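Local coordinates for extracellular solute-binding protein family 5 (Brucella melitensis, PDB 4ONY) that probably binds peptides or related solutes in the periplasm and hands them to an ABC transporter for import, at residues 308-313 with 487-492; 110-115 with 177-182; 255-260 with 269-274; 36-41 with 589-594. All coordinates share one frame; numbering follows the deposited sequence.

Contact 1 of 4, residues 308-313 with 487-492; sequences ADMLGF and GALASS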
loop_
_atom_site.group_PDB
_atom_site.type_symbol
_atom_site.label_atom_id
_atom_site.label_comp_id
_atom_site.label_asym_id
_atom_site.label_seq_id
_atom_site.Cartn_x
_atom_site.Cartn_y
_atom_site.Cartn_z
ATOM N N ALA A 308 -4.500 7.352 -0.910
ATOM C CA ALA A 308 -5.577 6.383 -0.995
ATOM C C ALA A 308 -5.357 5.578 -2.284
ATOM O O ALA A 308 -4.994 6.156 -3.334
ATOM C CB ALA A 308 -6.900 7.120 -1.037
ATOM N N ASP A 309 -5.524 4.263 -2.220
ATOM C CA ASP A 309 -5.302 3.405 -3.368
ATOM C C ASP A 309 -6.261 3.837 -4.491
ATOM O O ASP A 309 -7.428 4.146 -4.232
ATOM C CB ASP A 309 -5.548 1.948 -2.991
ATOM C CG ASP A 309 -4.422 1.346 -2.151
ATOM O OD1 ASP A 309 -3.327 1.959 -1.959
ATOM O OD2 ASP A 309 -4.644 0.228 -1.710
ATOM N N MET A 310 -5.774 3.856 -5.720
ATOM C CA MET A 310 -6.660 4.051 -6.879
ATOM C C MET A 310 -7.642 2.882 -7.062
ATOM O O MET A 310 -7.278 1.706 -6.923
ATOM C CB MET A 310 -5.829 4.201 -8.138
ATOM C CG MET A 310 -6.609 4.409 -9.428
ATOM S SD MET A 310 -7.801 5.751 -9.555
ATOM C CE MET A 310 -6.641 7.121 -9.587
ATOM N N LEU A 311 -8.901 3.233 -7.319
ATOM C CA LEU A 311 -9.885 2.357 -7.897
ATOM C C LEU A 311 -10.444 3.143 -9.093
ATOM O O LEU A 311 -10.852 4.288 -8.951
ATOM C CB LEU A 311 -11.022 2.039 -6.903
ATOM C CG LEU A 311 -12.196 1.228 -7.439
ATOM C CD1 LEU A 311 -11.772 -0.176 -7.867
ATOM C CD2 LEU A 311 -13.285 1.097 -6.394
ATOM N N GLY A 312 -10.495 2.515 -10.255
ATOM C CA GLY A 312 -11.035 3.171 -11.441
ATOM C C GLY A 312 -11.471 2.212 -12.501
ATOM O O GLY A 312 -11.078 1.029 -12.461
ATOM N N PHE A 313 -12.253 2.705 -13.479
ATOM C CA PHE A 313 -12.466 1.942 -14.695
ATOM C C PHE A 313 -11.231 2.137 -15.534
ATOM O O PHE A 313 -10.685 3.241 -15.580
ATOM C CB PHE A 313 -13.686 2.405 -15.462
ATOM C CG PHE A 313 -14.981 2.127 -14.793
ATOM C CD1 PHE A 313 -15.501 0.842 -14.760
ATOM C CD2 PHE A 313 -15.733 3.157 -14.244
ATOM C CE1 PHE A 313 -16.726 0.574 -14.185
ATOM C CE2 PHE A 313 -16.992 2.886 -13.676
ATOM C CZ PHE A 313 -17.482 1.588 -13.652
ATOM N N GLY A 487 -9.946 -1.511 -12.073
ATOM C CA GLY A 487 -8.557 -1.729 -11.644
ATOM C C GLY A 487 -8.234 -0.997 -10.362
ATOM O O GLY A 487 -8.788 0.063 -10.093
ATOM N N ALA A 488 -7.357 -1.576 -9.565
ATOM C CA ALA A 488 -6.907 -1.021 -8.290
ATOM C C ALA A 488 -5.377 -0.874 -8.324
ATOM O O ALA A 488 -4.703 -1.636 -9.015
ATOM C CB ALA A 488 -7.292 -1.953 -7.154
ATOM N N LEU A 489 -4.829 0.115 -7.649
ATOM C CA LEU A 489 -3.371 0.211 -7.493
ATOM C C LEU A 489 -3.008 0.354 -6.046
ATOM O O LEU A 489 -3.651 1.126 -5.341
ATOM C CB LEU A 489 -2.833 1.450 -8.215
ATOM C CG LEU A 489 -3.009 1.468 -9.718
ATOM C CD1 LEU A 489 -2.699 2.858 -10.199
ATOM C CD2 LEU A 489 -2.118 0.446 -10.399
ATOM N N ALA A 490 -1.963 -0.332 -5.618
ATOM C CA ALA A 490 -1.456 -0.198 -4.232
ATOM C C ALA A 490 -0.484 0.974 -4.197
ATOM O O ALA A 490 0.613 0.898 -4.776
ATOM C CB ALA A 490 -0.750 -1.469 -3.817
ATOM N N SER A 491 -0.920 2.082 -3.609
ATOM C CA SER A 491 -0.197 3.333 -3.718
ATOM C C SER A 491 0.685 3.490 -2.522
ATOM O O SER A 491 0.423 2.900 -1.471
ATOM C CB SER A 491 -1.175 4.511 -3.802
ATOM O OG SER A 491 -1.900 4.590 -2.569
ATOM N N SER A 492 1.699 4.340 -2.643
ATOM C CA SER A 492 2.494 4.680 -1.489
ATOM C C SER A 492 3.159 6.026 -1.655
ATOM O O SER A 492 3.095 6.655 -2.709
ATOM C CB SER A 492 3.541 3.614 -1.192
ATOM O OG SER A 492 4.767 3.844 -1.904
#

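Contact 2 of 4, residues 110-115 with 177-182; sequences PERKWV and SDREFP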
loop_
_atom_site.group_PDB
_atom_site.type_symbol
_atom_site.label_atom_id
_atom_site.label_comp_id
_atom_site.label_asym_id
_atom_site.label_seq_id
_atom_site.Cartn_x
_atom_site.Cartn_y
_atom_site.Cartn_z
ATOM N N PRO A 110 27.941 7.903 0.380
ATOM C CA PRO A 110 27.080 8.900 -0.317
ATOM C C PRO A 110 26.478 8.372 -1.617
ATOM O O PRO A 110 25.339 8.633 -1.910
ATOM C CB PRO A 110 28.052 10.070 -0.606
ATOM C CG PRO A 110 29.128 9.934 0.419
ATOM C CD PRO A 110 29.271 8.465 0.702
ATOM N N GLU A 111 27.262 7.616 -2.386
ATOM C CA GLU A 111 26.782 7.023 -3.636
ATOM C C GLU A 111 26.099 5.676 -3.423
ATOM O O GLU A 111 25.753 5.022 -4.376
ATOM C CB GLU A 111 27.923 6.920 -4.655
ATOM C CG GLU A 111 28.362 8.281 -5.234
ATOM C CD GLU A 111 27.204 9.056 -5.880
ATOM O OE1 GLU A 111 26.567 8.560 -6.826
ATOM O OE2 GLU A 111 26.894 10.170 -5.429
ATOM N N ARG A 112 25.949 5.244 -2.167
ATOM C CA ARG A 112 25.248 4.003 -1.816
ATOM C C ARG A 112 25.803 2.710 -2.433
ATOM O O ARG A 112 25.060 1.796 -2.726
ATOM C CB ARG A 112 23.761 4.143 -2.067
ATOM C CG ARG A 112 23.182 5.171 -1.092
ATOM C CD ARG A 112 21.670 5.131 -0.979
ATOM N NE ARG A 112 21.226 6.169 -0.087
ATOM C CZ ARG A 112 19.967 6.586 0.047
ATOM N NH1 ARG A 112 18.976 6.061 -0.666
ATOM N NH2 ARG A 112 19.701 7.575 0.859
ATOM N N LYS A 113 27.128 2.629 -2.558
ATOM C CA LYS A 113 27.793 1.402 -2.993
ATOM C C LYS A 113 28.092 0.454 -1.838
ATOM O O LYS A 113 28.405 -0.726 -2.069
ATOM C CB LYS A 113 29.089 1.779 -3.709
ATOM C CG LYS A 113 28.925 2.161 -5.195
ATOM C CD LYS A 113 29.650 3.458 -5.618
ATOM C CE LYS A 113 31.107 3.625 -5.113
ATOM N NZ LYS A 113 31.341 4.920 -4.361
ATOM N N TRP A 114 28.002 0.937 -0.606
ATOM C CA TRP A 114 28.097 0.065 0.590
ATOM C C TRP A 114 27.302 0.643 1.734
ATOM O O TRP A 114 27.010 1.848 1.734
ATOM C CB TRP A 114 29.570 -0.148 1.054
ATOM C CG TRP A 114 30.296 1.116 1.371
ATOM C CD1 TRP A 114 31.106 1.814 0.538
ATOM C CD2 TRP A 114 30.259 1.854 2.602
ATOM N NE1 TRP A 114 31.582 2.937 1.161
ATOM C CE2 TRP A 114 31.087 2.988 2.432
ATOM C CE3 TRP A 114 29.601 1.675 3.826
ATOM C CZ2 TRP A 114 31.253 3.956 3.426
ATOM C CZ3 TRP A 114 29.805 2.618 4.843
ATOM C CH2 TRP A 114 30.618 3.749 4.631
ATOM N N VAL A 115 26.932 -0.224 2.687
ATOM C CA VAL A 115 26.304 0.199 3.931
ATOM C C VAL A 115 26.870 -0.662 5.044
ATOM O O VAL A 115 27.134 -1.841 4.848
ATOM C CB VAL A 115 24.747 0.154 3.870
ATOM C CG1 VAL A 115 24.246 -1.265 3.677
ATOM C CG2 VAL A 115 24.114 0.750 5.134
ATOM N N SER A 177 22.750 -2.887 -8.187
ATOM C CA SER A 177 22.099 -2.229 -7.073
ATOM C C SER A 177 21.590 -0.843 -7.505
ATOM O O SER A 177 21.995 -0.338 -8.526
ATOM C CB SER A 177 23.109 -2.104 -5.942
ATOM O OG SER A 177 22.495 -1.617 -4.780
ATOM N N ASP A 178 20.700 -0.254 -6.719
ATOM C CA ASP A 178 20.244 1.109 -6.936
ATOM C C ASP A 178 20.158 1.818 -5.572
ATOM O O ASP A 178 20.457 1.237 -4.537
ATOM C CB ASP A 178 18.927 1.124 -7.695
ATOM C CG ASP A 178 17.823 0.414 -6.956
ATOM O OD1 ASP A 178 17.808 0.349 -5.688
ATOM O OD2 ASP A 178 16.954 -0.100 -7.654
ATOM N N ARG A 179 19.771 3.069 -5.585
ATOM C CA ARG A 179 19.803 3.868 -4.395
ATOM C C ARG A 179 18.799 3.422 -3.349
ATOM O O ARG A 179 19.058 3.602 -2.164
ATOM C CB ARG A 179 19.652 5.347 -4.740
ATOM C CG ARG A 179 20.934 5.902 -5.380
ATOM C CD ARG A 179 20.821 7.391 -5.648
ATOM N NE ARG A 179 20.689 8.108 -4.399
ATOM C CZ ARG A 179 21.673 8.366 -3.534
ATOM N NH1 ARG A 179 22.957 8.054 -3.782
ATOM N NH2 ARG A 179 21.372 9.003 -2.422
ATOM N N GLU A 180 17.688 2.800 -3.766
ATOM C CA GLU A 180 16.747 2.212 -2.804
ATOM C C GLU A 180 17.267 0.926 -2.130
ATOM O O GLU A 180 16.894 0.644 -1.010
ATOM C CB GLU A 180 15.418 1.880 -3.495
ATOM C CG GLU A 180 14.302 1.432 -2.554
ATOM C CD GLU A 180 13.305 0.465 -3.201
ATOM O OE1 GLU A 180 13.670 -0.304 -4.105
ATOM O OE2 GLU A 180 12.159 0.439 -2.744
ATOM N N PHE A 181 18.160 0.175 -2.779
ATOM C CA PHE A 181 18.528 -1.150 -2.276
ATOM C C PHE A 181 19.032 -1.210 -0.827
ATOM O O PHE A 181 18.634 -2.097 -0.061
ATOM C CB PHE A 181 19.543 -1.863 -3.187
ATOM C CG PHE A 181 19.652 -3.339 -2.892
ATOM C CD1 PHE A 181 18.561 -4.149 -3.069
ATOM C CD2 PHE A 181 20.792 -3.868 -2.338
ATOM C CE1 PHE A 181 18.627 -5.500 -2.792
ATOM C CE2 PHE A 181 20.875 -5.222 -2.035
ATOM C CZ PHE A 181 19.782 -6.041 -2.276
ATOM N N PRO A 182 19.889 -0.274 -0.411
ATOM C CA PRO A 182 20.292 -0.341 0.984
ATOM C C PRO A 182 19.145 -0.187 1.946
ATOM O O PRO A 182 19.207 -0.756 3.025
ATOM C CB PRO A 182 21.273 0.827 1.140
ATOM C CG PRO A 182 21.756 1.095 -0.238
ATOM C CD PRO A 182 20.613 0.763 -1.145
HETATM O O HOH W 1 24.045 6.811 -5.850
HETATM O O HOH W 2 23.420 0.689 -4.365
#

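Contact 3 of 4, residues 255-260 with 269-274; sequences EYYRNE and KGILDI. With P4G (1-ethoxy-2-(2-ethoxyethoxy)ethane), chain D.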
loop_
_atom_site.group_PDB
_atom_site.type_symbol
_atom_site.label_atom_id
_atom_site.label_comp_id
_atom_site.label_asym_id
_atom_site.label_seq_id
_atom_site.Cartn_x
_atom_site.Cartn_y
_atom_site.Cartn_z
ATOM N N GLU A 255 -7.338 -14.040 16.097
ATOM C CA GLU A 255 -8.337 -15.067 15.801
ATOM C C GLU A 255 -8.762 -15.039 14.358
ATOM O O GLU A 255 -8.827 -13.963 13.724
ATOM C CB GLU A 255 -9.539 -14.883 16.695
ATOM C CG GLU A 255 -9.165 -15.131 18.128
ATOM C CD GLU A 255 -10.330 -15.253 19.050
ATOM O OE1 GLU A 255 -11.482 -14.926 18.672
ATOM O OE2 GLU A 255 -10.076 -15.682 20.190
ATOM N N TYR A 256 -9.033 -16.223 13.823
ATOM C CA TYR A 256 -9.319 -16.379 12.435
ATOM C C TYR A 256 -10.797 -16.725 12.237
ATOM O O TYR A 256 -11.324 -17.567 12.945
ATOM C CB TYR A 256 -8.391 -17.457 11.852
ATOM C CG TYR A 256 -6.966 -16.966 11.587
ATOM C CD1 TYR A 256 -6.057 -16.810 12.625
ATOM C CD2 TYR A 256 -6.548 -16.620 10.327
ATOM C CE1 TYR A 256 -4.758 -16.379 12.381
ATOM C CE2 TYR A 256 -5.274 -16.201 10.080
ATOM C CZ TYR A 256 -4.376 -16.081 11.115
ATOM O OH TYR A 256 -3.090 -15.658 10.881
ATOM N N TYR A 257 -11.447 -16.038 11.291
ATOM C CA TYR A 257 -12.870 -16.178 11.024
ATOM C C TYR A 257 -13.099 -16.525 9.545
ATOM O O TYR A 257 -12.290 -16.179 8.697
ATOM C CB TYR A 257 -13.619 -14.882 11.378
ATOM C CG TYR A 257 -13.632 -14.638 12.849
ATOM C CD1 TYR A 257 -12.521 -14.069 13.484
ATOM C CD2 TYR A 257 -14.688 -15.086 13.637
ATOM C CE1 TYR A 257 -12.499 -13.917 14.867
ATOM C CE2 TYR A 257 -14.674 -14.934 15.013
ATOM C CZ TYR A 257 -13.558 -14.363 15.629
ATOM O OH TYR A 257 -13.573 -14.234 17.039
ATOM N N ARG A 258 -14.203 -17.203 9.246
ATOM C CA ARG A 258 -14.445 -17.643 7.879
ATOM C C ARG A 258 -14.952 -16.518 7.002
ATOM O O ARG A 258 -14.890 -16.654 5.822
ATOM C CB ARG A 258 -15.418 -18.777 7.818
ATOM C CG ARG A 258 -16.860 -18.391 8.131
ATOM C CD ARG A 258 -17.639 -19.647 8.389
ATOM N NE ARG A 258 -19.070 -19.420 8.442
ATOM C CZ ARG A 258 -19.817 -19.401 9.536
ATOM N NH1 ARG A 258 -19.273 -19.570 10.730
ATOM N NH2 ARG A 258 -21.140 -19.185 9.422
ATOM N N ASN A 259 -15.515 -15.456 7.577
ATOM C CA ASN A 259 -16.026 -14.324 6.795
ATOM C C ASN A 259 -16.183 -13.111 7.715
ATOM O O ASN A 259 -16.042 -13.219 8.937
ATOM C CB ASN A 259 -17.396 -14.645 6.080
ATOM C CG ASN A 259 -18.517 -14.982 7.060
ATOM O OD1 ASN A 259 -18.609 -14.394 8.137
ATOM N ND2 ASN A 259 -19.380 -15.937 6.682
ATOM N N GLU A 260 -16.469 -11.963 7.118
ATOM C CA GLU A 260 -16.560 -10.730 7.873
ATOM C C GLU A 260 -17.749 -10.642 8.827
ATOM O O GLU A 260 -17.647 -9.963 9.845
ATOM C CB GLU A 260 -16.633 -9.557 6.901
ATOM C CG GLU A 260 -15.298 -9.276 6.252
ATOM C CD GLU A 260 -15.357 -7.988 5.423
ATOM O OE1 GLU A 260 -16.357 -7.228 5.578
ATOM O OE2 GLU A 260 -14.444 -7.787 4.574
ATOM N N LYS A 269 -20.063 -9.130 20.380
ATOM C CA LYS A 269 -20.176 -9.883 21.627
ATOM C C LYS A 269 -19.028 -9.534 22.600
ATOM O O LYS A 269 -19.041 -9.963 23.723
ATOM C CB LYS A 269 -20.170 -11.384 21.331
ATOM N N GLY A 270 -18.033 -8.754 22.181
ATOM C CA GLY A 270 -16.952 -8.370 23.081
ATOM C C GLY A 270 -15.792 -9.353 23.099
ATOM O O GLY A 270 -14.868 -9.188 23.857
ATOM N N ILE A 271 -15.802 -10.317 22.200
ATOM C CA ILE A 271 -14.710 -11.278 22.079
ATOM C C ILE A 271 -13.526 -10.648 21.381
ATOM O O ILE A 271 -12.414 -10.895 21.759
ATOM C CB ILE A 271 -15.173 -12.542 21.343
ATOM C CG1 ILE A 271 -16.297 -13.154 22.164
ATOM C CG2 ILE A 271 -14.033 -13.533 21.199
ATOM C CD1 ILE A 271 -17.063 -14.267 21.503
ATOM N N LEU A 272 -13.777 -9.824 20.362
ATOM C CA LEU A 272 -12.747 -9.055 19.730
ATOM C C LEU A 272 -12.800 -7.637 20.277
ATOM O O LEU A 272 -13.895 -7.106 20.485
ATOM C CB LEU A 272 -12.956 -9.046 18.219
ATOM C CG LEU A 272 -13.025 -10.441 17.595
ATOM C CD1 LEU A 272 -13.236 -10.283 16.103
ATOM C CD2 LEU A 272 -11.760 -11.248 17.908
ATOM N N ASP A 273 -11.640 -7.016 20.470
ATOM C CA ASP A 273 -11.562 -5.684 21.093
ATOM C C ASP A 273 -11.764 -4.530 20.093
ATOM O O ASP A 273 -12.143 -3.456 20.486
ATOM C CB ASP A 273 -10.195 -5.498 21.749
ATOM C CG ASP A 273 -9.981 -6.413 22.960
ATOM O OD1 ASP A 273 -10.876 -6.499 23.791
ATOM O OD2 ASP A 273 -8.910 -7.046 23.053
ATOM N N ILE A 274 -11.483 -4.761 18.817
ATOM C CA ILE A 274 -11.602 -3.739 17.783
ATOM C C ILE A 274 -12.143 -4.360 16.509
ATOM O O ILE A 274 -12.179 -5.580 16.371
ATOM C CB ILE A 274 -10.233 -3.076 17.464
ATOM C CG1 ILE A 274 -9.261 -4.090 16.846
ATOM C CG2 ILE A 274 -9.570 -2.500 18.727
ATOM C CD1 ILE A 274 -8.028 -3.484 16.234
HETATM C C8 P4G D . -11.375 -21.885 22.021
HETATM C C7 P4G D . -10.826 -22.583 20.775
HETATM O O4 P4G D . -11.512 -22.364 19.502
HETATM C C6 P4G D . -12.146 -21.113 19.161
HETATM C C5 P4G D . -11.510 -20.465 17.918
HETATM O O3 P4G D . -12.134 -19.194 17.653
HETATM C C4 P4G D . -11.941 -18.695 16.350
HETATM C C3 P4G D . -13.234 -18.026 15.924
HETATM O O2 P4G D . -14.026 -18.894 15.110
HETATM C C2 P4G D . -15.397 -18.465 14.985
HETATM C C1 P4G D . -16.416 -19.205 15.834
#

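Contact 4 of 4, residues 36-41 with 589-594; sequences YTNPDA and AWWHTS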
loop_
_atom_site.group_PDB
_atom_site.type_symbol
_atom_site.label_atom_id
_atom_site.label_comp_id
_atom_site.label_asym_id
_atom_site.label_seq_id
_atom_site.Cartn_x
_atom_site.Cartn_y
_atom_site.Cartn_z
ATOM N N TYR A 36 4.559 9.746 17.590
ATOM C CA TYR A 36 3.178 9.282 17.660
ATOM C C TYR A 36 2.868 8.197 18.732
ATOM O O TYR A 36 1.806 7.545 18.666
ATOM C CB TYR A 36 2.736 8.780 16.290
ATOM C CG TYR A 36 3.592 7.696 15.644
ATOM C CD1 TYR A 36 4.734 8.032 14.928
ATOM C CD2 TYR A 36 3.272 6.346 15.777
ATOM C CE1 TYR A 36 5.510 7.056 14.313
ATOM C CE2 TYR A 36 4.042 5.371 15.180
ATOM C CZ TYR A 36 5.152 5.723 14.452
ATOM O OH TYR A 36 5.914 4.812 13.804
ATOM N N THR A 37 3.768 8.022 19.698
ATOM C CA THR A 37 3.526 7.170 20.815
ATOM C C THR A 37 3.349 7.961 22.102
ATOM O O THR A 37 3.807 9.096 22.245
ATOM C CB THR A 37 4.696 6.186 21.065
ATOM O OG1 THR A 37 5.834 6.878 21.644
ATOM C CG2 THR A 37 5.074 5.445 19.801
ATOM N N ASN A 38 2.729 7.302 23.062
ATOM C CA ASN A 38 2.581 7.827 24.403
ATOM C C ASN A 38 3.760 7.266 25.162
ATOM O O ASN A 38 3.849 6.055 25.354
ATOM C CB ASN A 38 1.259 7.356 24.988
ATOM C CG ASN A 38 1.123 7.647 26.477
ATOM O OD1 ASN A 38 2.024 8.184 27.123
ATOM N ND2 ASN A 38 -0.015 7.263 27.028
ATOM N N PRO A 39 4.705 8.122 25.546
ATOM C CA PRO A 39 5.888 7.595 26.221
ATOM C C PRO A 39 5.613 6.918 27.586
ATOM O O PRO A 39 6.503 6.312 28.130
ATOM C CB PRO A 39 6.764 8.839 26.423
ATOM C CG PRO A 39 5.825 9.990 26.435
ATOM C CD PRO A 39 4.625 9.588 25.605
ATOM N N ASP A 40 4.436 7.113 28.176
ATOM C CA ASP A 40 4.114 6.500 29.458
ATOM C C ASP A 40 2.877 5.612 29.367
ATOM O O ASP A 40 2.055 5.623 30.246
ATOM C CB ASP A 40 3.846 7.591 30.492
ATOM C CG ASP A 40 4.994 8.569 30.621
ATOM O OD1 ASP A 40 6.172 8.131 30.723
ATOM O OD2 ASP A 40 4.701 9.785 30.606
ATOM N N ALA A 41 2.751 4.873 28.281
ATOM C CA ALA A 41 1.594 4.028 28.059
ATOM C C ALA A 41 1.564 2.907 29.092
ATOM O O ALA A 41 2.559 2.301 29.367
ATOM C CB ALA A 41 1.619 3.449 26.648
ATOM N N ALA A 589 1.075 1.174 18.891
ATOM C CA ALA A 589 1.128 2.226 19.876
ATOM C C ALA A 589 -0.126 2.280 20.771
ATOM O O ALA A 589 -0.212 3.122 21.699
ATOM C CB ALA A 589 1.313 3.538 19.162
ATOM N N TRP A 590 -1.106 1.403 20.526
ATOM C CA TRP A 590 -2.313 1.388 21.356
ATOM C C TRP A 590 -2.028 0.632 22.676
ATOM O O TRP A 590 -0.975 -0.055 22.812
ATOM C CB TRP A 590 -3.497 0.759 20.580
ATOM C CG TRP A 590 -3.943 1.639 19.409
ATOM C CD1 TRP A 590 -3.191 2.559 18.761
ATOM C CD2 TRP A 590 -5.225 1.658 18.788
ATOM N NE1 TRP A 590 -3.915 3.145 17.753
ATOM C CE2 TRP A 590 -5.170 2.608 17.747
ATOM C CE3 TRP A 590 -6.410 0.951 18.991
ATOM C CZ2 TRP A 590 -6.259 2.895 16.945
ATOM C CZ3 TRP A 590 -7.493 1.207 18.167
ATOM C CH2 TRP A 590 -7.419 2.185 17.171
ATOM N N TRP A 591 -2.950 0.749 23.614
ATOM C CA TRP A 591 -2.808 0.135 24.945
ATOM C C TRP A 591 -4.157 -0.218 25.547
ATOM O O TRP A 591 -5.233 0.088 24.990
ATOM C CB TRP A 591 -1.982 1.038 25.895
ATOM C CG TRP A 591 -2.617 2.343 26.279
ATOM C CD1 TRP A 591 -3.496 2.544 27.298
ATOM C CD2 TRP A 591 -2.442 3.612 25.656
ATOM N NE1 TRP A 591 -3.868 3.845 27.360
ATOM C CE2 TRP A 591 -3.240 4.536 26.358
ATOM C CE3 TRP A 591 -1.703 4.064 24.565
ATOM C CZ2 TRP A 591 -3.284 5.903 26.029
ATOM C CZ3 TRP A 591 -1.764 5.433 24.221
ATOM C CH2 TRP A 591 -2.547 6.321 24.949
ATOM N N HIS A 592 -4.097 -0.916 26.668
ATOM C CA HIS A 592 -5.266 -1.297 27.413
ATOM C C HIS A 592 -5.393 -0.335 28.572
ATOM O O HIS A 592 -4.393 -0.018 29.220
ATOM C CB HIS A 592 -5.094 -2.725 27.907
ATOM C CG HIS A 592 -6.367 -3.365 28.345
ATOM N ND1 HIS A 592 -7.064 -2.963 29.465
ATOM C CD2 HIS A 592 -7.072 -4.381 27.812
ATOM C CE1 HIS A 592 -8.130 -3.726 29.620
ATOM N NE2 HIS A 592 -8.158 -4.593 28.629
ATOM N N THR A 593 -6.614 0.128 28.853
ATOM C CA THR A 593 -6.825 1.027 29.982
ATOM C C THR A 593 -6.529 0.303 31.293
ATOM O O THR A 593 -6.615 -0.915 31.373
ATOM C CB THR A 593 -8.271 1.541 30.101
ATOM O OG1 THR A 593 -9.166 0.426 30.163
ATOM C CG2 THR A 593 -8.624 2.342 28.939
ATOM N N SER A 594 -6.117 1.082 32.278
ATOM C CA SER A 594 -5.836 0.609 33.657
ATOM C C SER A 594 -7.026 0.023 34.396
ATOM O O SER A 594 -8.015 0.716 34.571
ATOM C CB SER A 594 -5.305 1.789 34.472
ATOM O OG SER A 594 -4.105 2.266 33.871
HETATM O O HOH W 3 1.894 4.702 22.644
#

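Contact 1 of 4, residues 308-313 with 487-492
Gly312 and Gly487 pair through two backbone bonds where strands 310-315 and 484-489 run antiparallel. Gly487 N gives to Gly312 O at 2.8 Å, and Gly312 N gives to Gly487 O at 3.0 Å. Leu489 N adds a bond to Met310 O at 3.0 Å. Leu311 and Ala488 form the non-hydrogen-bonded pair between them.

Side-chain bonds take over where the strands give way to loop. Asp309 CG lies beside its own backbone N (chi1 -75°), and OD1 accepts two bonds from Ser491. Ser491 N reaches Asp309 OD1 at 2.9 Å in a nearly straight bond (176°), coming from above the carboxylate plane. Ser491 OG gives to the anti lone pair of the same Asp309 OD1 at 3.1 Å.

Apolar contact is small. Met310 CB meets Leu489 CD1 at 4.0 Å, on the face of the sheet where Phe355 and Tyr557 also pack. On the other side of strand 310-315, the backbone of Leu311 hydrogen-bonds to that of Leu560 in strand 557-562.

The double grip on one carboxylate oxygen pins the loop after strand 484-489 and should stabilise a negative charge on Asp309.

Contact 2 of 4, residues 110-115 with 177-182
The guanidinium groups of Arg112 and Arg179 lie flat on each other, with centres 4.3 Å apart and planes at 21°. The two side chains cross at about a right angle. Arg179 NH2 sits over the centre of the Arg112 guanidinium, 3.7 Å from Arg112 NE. The in-plane N-H bonds to Arg179 O and Pro110 O leave the faces available to stack and probably offset some of the repulsion.

Arg112 is extended from CG to NE, with CD anti to CA (chi2 -164°). Arg112 NH1 gives to Arg179 O at 2.9 Å, and this donor stands above the carbonyl plane. Arg112 NH2 bonds to Met21 O. Arg179 bends at chi3 (64°). Arg179 NH1 gives to Pro110 O, 3.1 Å away, in a nearly straight bond. A water on the same NH1 also holds Glu111 O and OE1. Glu111 OE2 makes a salt bridge with Arg535. Nearer the backbone, Arg112 CB meets Pro182 CG at 4.1 Å. A second water joins Arg112 O to Ser177 OG and Asp178 O.

The arrangement is a stacked arginine pair. It joins the turn between strands 97-108 and 114-119 of the antiparallel sheet to the start of helix 181-187, where Asp178 OD1 accepts a weak capping bond from Phe181 N.

Contact 3 of 4, residues 255-260 with 269-274
Ile271 and Leu272 touch Glu255 and Tyr257 of strand 251-257. Segment 269-274 starts where helix 260-268 ends. Gly270 has positive phi and closes the helix with a Schellman motif.

Ile271 follows. Ile271 CG2, anti to the backbone N, comes to 3.9 Å from Glu255 OE1, and the two side chains cross at about a right angle. The other oxygen of this carboxylate, OE2, forms a salt bridge with Arg226.

Leu272 carries most of the contact. Its side chain meets that of Tyr257 tip to tip. Leu272 CD2 lies 3.6 Å from Tyr257 OH and 3.8 Å from Glu255 OE1. Leu272 CD1 reaches Tyr257 CE1 at 3.9 Å. Tyr257 OH is bonded to Ser266 OG in the helix. Tyr257 OH also lies 2.7 Å from Glu255 OE1, a weak and unsettled bond.

Next, Asp273 OD1 makes a salt bridge with Arg573, and OD2 accepts from Thr48 N. Ile274 then enters strand 274-277.

One face of the Tyr257 ring carries the bound polyether, with P4G C3 at 3.5 Å from Tyr257 CE2. Leu272 thus packs against the tip of a P4G-pocket residue, at the end of helix 260-268, which links strand 251-257 to strand 274-277 in this family 5 solute-binding protein.

Contact 4 of 4, residues 36-41 with 589-594
Two first torsions set the directions in which Asn38 and Trp591 leave the backbone. Asn38 CG is anti to the backbone N (chi1 170°). Trp591 CG sits between its backbone N and carbonyl carbon (chi1 67°). Across the contact, Asn38 ND2 comes over one face of the indole.

Asn38 ND2 is 3.4 Å from Trp591 CH2, offset toward the rim of the six-membered ring. The amide plane stands steeply to the ring, at 75°. Asn38 CB adds a contact of 3.7 Å to Trp591 CZ3. Ala41 CB meets the same ring at Trp591 CE3, 4.0 Å away. The indole therefore spans both ends of the 38-41 turn.

The other end of the amide fixes that turn. Asn38 OD1 accepts from Asp40 N at 2.8 Å, an Asx turn, with the donor above the carbonyl plane.

Nearer the start of the segment, the chains meet through methyls and a water. Thr37 CG2 touches Ala589 CB at 4.3 Å. The water accepts from Asn38 N at 2.8 Å and gives to Ala589 O at 2.8 Å. Thr37 OG1 is bonded to His33 and Arg244 nearby.

Trp591 lies on strand 591-592, which pairs with strand 574-575. The contact is an Asx turn packed on a tryptophan face, and it joins the loop before strand 46-52 to the C-terminal end of the chain.

From the N terminus, the chain first passes residues 36-41, which open contact 4. That contact closes only at 589-594, so its loop encloses the other three. It ties the loop before strand 46-52 to strand 591-592 at the C-terminal end. Within it, contact 2 closes first, joining the turn after strand 97-108 to helix 181-187. Contact 3 follows with a short loop around helix 260-268. Contact 1 comes last, bringing strand 484-489 back beside strand 310-315 in the mixed six-stranded sheet. These three are in series and none cross. Contacts 3 and 4 touch, through Ile274 CG2 and Trp590 CZ3 at 4.3 Å. Contacts 2 and 3 lie on opposite sides of the chain's centre.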